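DUF2235 domain-containing protein (Pseudomonas aeruginosa, PDB 4O5P) is a type VI secretion phospholipase effector that probably hydrolyses membrane phospholipids through an alpha/beta-hydrolase catalytic domain. Local coordinates at residues 173-181 against 193-203. Residues are numbered along the deposited sequence; the frame is centred on the assembly and turned at random.
Sequences GLVEEMSTN and ENGEKKRRAAL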
# COMPACT_ATOMS: atom_id res chain seq x y z
N GLY A 173 11.51 -9.85 -19.40
CA GLY A 173 12.36 -8.93 -20.14
C GLY A 173 11.76 -7.54 -20.31
O GLY A 173 12.48 -6.54 -20.35
N LEU A 174 10.44 -7.48 -20.44
CA LEU A 174 9.76 -6.22 -20.66
C LEU A 174 9.85 -5.41 -19.38
O LEU A 174 10.27 -4.25 -19.40
CB LEU A 174 8.29 -6.45 -21.05
CG LEU A 174 8.09 -6.97 -22.47
CD1 LEU A 174 6.76 -7.69 -22.58
CD2 LEU A 174 8.14 -5.84 -23.48
N VAL A 175 9.50 -6.06 -18.28
CA VAL A 175 9.57 -5.43 -16.96
C VAL A 175 10.99 -4.94 -16.70
O VAL A 175 11.17 -3.84 -16.20
CB VAL A 175 9.11 -6.39 -15.84
CG1 VAL A 175 9.40 -5.80 -14.44
CG2 VAL A 175 7.63 -6.71 -16.00
N GLU A 176 12.00 -5.75 -17.05
CA GLU A 176 13.39 -5.32 -16.87
C GLU A 176 13.77 -4.11 -17.73
O GLU A 176 14.47 -3.21 -17.26
CB GLU A 176 14.35 -6.47 -17.20
CG GLU A 176 14.41 -7.57 -16.16
CD GLU A 176 15.47 -8.59 -16.51
OE1 GLU A 176 15.68 -8.84 -17.72
OE2 GLU A 176 16.11 -9.12 -15.58
N GLU A 177 13.33 -4.11 -18.98
CA GLU A 177 13.56 -3.00 -19.92
C GLU A 177 12.89 -1.70 -19.49
O GLU A 177 13.40 -0.62 -19.80
CB GLU A 177 13.07 -3.37 -21.32
CG GLU A 177 13.91 -4.43 -22.03
CD GLU A 177 13.31 -4.84 -23.38
OE1 GLU A 177 12.63 -4.00 -24.02
OE2 GLU A 177 13.50 -6.01 -23.78
N MSE A 178 11.74 -1.80 -18.83
CA MSE A 178 10.99 -0.60 -18.40
C MSE A 178 11.53 -0.01 -17.07
O MSE A 178 11.23 1.14 -16.74
CB MSE A 178 9.49 -0.90 -18.28
CG MSE A 178 8.82 -1.40 -19.57
SE MSE A 178 7.28 -2.60 -19.29
CE MSE A 178 5.91 -1.25 -19.00
N SER A 179 12.32 -0.78 -16.33
CA SER A 179 12.84 -0.33 -15.01
C SER A 179 13.71 0.91 -15.12
O SER A 179 14.31 1.19 -16.17
CB SER A 179 13.65 -1.45 -14.34
OG SER A 179 14.11 -1.07 -13.04
N THR A 180 13.80 1.67 -14.02
CA THR A 180 14.71 2.80 -13.97
C THR A 180 16.05 2.44 -13.32
O THR A 180 16.93 3.29 -13.22
CB THR A 180 14.07 4.03 -13.30
OG1 THR A 180 13.37 3.64 -12.11
CG2 THR A 180 13.09 4.67 -14.25
N ASN A 181 16.19 1.18 -12.91
CA ASN A 181 17.46 0.67 -12.37
C ASN A 181 18.15 1.52 -11.30
O ASN A 181 19.35 1.75 -11.39
CB ASN A 181 18.47 0.44 -13.50
CG ASN A 181 17.91 -0.40 -14.62
OD1 ASN A 181 17.90 0.02 -15.77
ND2 ASN A 181 17.44 -1.59 -14.29
N GLU A 193 17.43 7.18 -14.50
CA GLU A 193 16.88 6.92 -15.82
C GLU A 193 15.44 7.46 -15.91
O GLU A 193 14.74 7.56 -14.91
CB GLU A 193 16.93 5.42 -16.16
CG GLU A 193 18.35 4.83 -16.28
CD GLU A 193 18.35 3.33 -16.57
OE1 GLU A 193 17.25 2.74 -16.68
OE2 GLU A 193 19.44 2.73 -16.69
N ASN A 194 15.03 7.83 -17.11
CA ASN A 194 13.71 8.40 -17.35
C ASN A 194 12.68 7.30 -17.57
O ASN A 194 12.63 6.69 -18.65
CB ASN A 194 13.78 9.34 -18.56
CG ASN A 194 12.46 10.05 -18.83
OD1 ASN A 194 11.39 9.46 -18.78
ND2 ASN A 194 12.55 11.34 -19.13
N GLY A 195 11.86 7.05 -16.54
CA GLY A 195 10.86 6.00 -16.59
C GLY A 195 9.89 6.06 -17.76
O GLY A 195 9.61 5.05 -18.39
N GLU A 196 9.39 7.26 -18.05
CA GLU A 196 8.44 7.44 -19.14
C GLU A 196 9.05 6.94 -20.46
O GLU A 196 8.47 6.09 -21.16
CB GLU A 196 8.03 8.91 -19.25
CG GLU A 196 6.79 9.15 -20.09
CD GLU A 196 6.35 10.62 -20.13
OE1 GLU A 196 6.99 11.46 -19.45
OE2 GLU A 196 5.38 10.93 -20.85
N LYS A 197 10.25 7.43 -20.76
CA LYS A 197 10.93 7.04 -21.99
C LYS A 197 11.14 5.55 -22.08
O LYS A 197 10.89 4.93 -23.12
CB LYS A 197 12.27 7.76 -22.11
CG LYS A 197 12.16 9.24 -22.41
CD LYS A 197 13.55 9.87 -22.56
CE LYS A 197 13.46 11.36 -22.91
NZ LYS A 197 12.83 11.61 -24.24
N LYS A 198 11.61 4.95 -20.98
CA LYS A 198 11.92 3.53 -20.96
C LYS A 198 10.68 2.65 -21.14
O LYS A 198 10.72 1.66 -21.87
CB LYS A 198 12.68 3.15 -19.69
CG LYS A 198 14.04 3.83 -19.59
CD LYS A 198 14.96 3.10 -18.64
CE LYS A 198 15.37 1.75 -19.18
NZ LYS A 198 16.23 1.03 -18.20
N ARG A 199 9.59 3.03 -20.48
CA ARG A 199 8.33 2.29 -20.59
C ARG A 199 7.76 2.37 -22.01
O ARG A 199 7.34 1.35 -22.60
CB ARG A 199 7.30 2.86 -19.59
CG ARG A 199 7.68 2.66 -18.13
CD ARG A 199 6.54 3.02 -17.20
NE ARG A 199 6.26 4.46 -17.12
CZ ARG A 199 6.89 5.31 -16.31
NH1 ARG A 199 7.87 4.90 -15.52
NH2 ARG A 199 6.55 6.60 -16.32
N ARG A 200 7.75 3.58 -22.57
CA ARG A 200 7.25 3.74 -23.95
C ARG A 200 8.08 2.95 -24.95
O ARG A 200 7.53 2.19 -25.75
CB ARG A 200 7.20 5.20 -24.38
CG ARG A 200 6.63 5.37 -25.78
CD ARG A 200 6.47 6.82 -26.16
NE ARG A 200 5.48 7.51 -25.33
CZ ARG A 200 4.16 7.41 -25.49
NH1 ARG A 200 3.65 6.63 -26.44
NH2 ARG A 200 3.35 8.09 -24.69
N ALA A 201 9.41 3.12 -24.87
CA ALA A 201 10.34 2.40 -25.72
C ALA A 201 10.11 0.90 -25.64
O ALA A 201 9.96 0.23 -26.67
CB ALA A 201 11.79 2.74 -25.37
N ALA A 202 10.07 0.37 -24.42
CA ALA A 202 9.91 -1.07 -24.27
C ALA A 202 8.58 -1.58 -24.81
O ALA A 202 8.51 -2.70 -25.32
CB ALA A 202 10.09 -1.50 -22.82
N LEU A 203 7.52 -0.78 -24.67
CA LEU A 203 6.19 -1.24 -25.10
C LEU A 203 5.93 -1.09 -26.60
O LEU A 203 5.05 -1.75 -27.16
CB LEU A 203 5.09 -0.51 -24.34
CG LEU A 203 4.94 -0.86 -22.85
CD1 LEU A 203 3.68 -0.22 -22.29
CD2 LEU A 203 4.95 -2.36 -22.63
O HOH W 1 16.60 -1.34 -18.27
O HOH W 2 13.06 0.75 -22.41
O HOH W 3 9.31 2.30 -15.13
O HOH W 4 17.02 5.82 -11.83
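M178, a selenomethionine, packs against R199, A202 and L203 on the tight side of this contact. Its CG sits 3.5 Å from A202 CB, closer than usual for two carbons. The last torsion of M178 (84°) turns its methyl out of line with the chain. This carries CE to L203 CD2 at 3.9 Å, where the two side chains cross at about a right angle. N147 of helix 139-162 also touches M178 and R199. The aliphatic start of R199 lies along M178 CB, and its guanidinium pairs with E252 and makes a cation-pi contact with W249. A water in the guanidinium plane links R199 NH1 to M178 O. T180 CG2 rests on G195 CA at 3.5 Å, while T180 OG1 bonds to E143.

The looser side is polar and more open to solvent, with E177 exposed and K198 partly so. Another water joins E177 O to K198 O there. K198 reaches across and gives a hydrogen bond to S179 O at 2.8 Å, with a C=O...N angle of 159°. The same NZ forms a salt bridge with E193 OE1.

The axes of 173-178 and 195-203 approach to 8.6 Å, and their directions differ by 149°. This is a near-antiparallel pair of helices joined by a link with two short strands, with an ST turn at S179, where S179 OG accepts from N181 N, and an N-cap by N194 on the second helix.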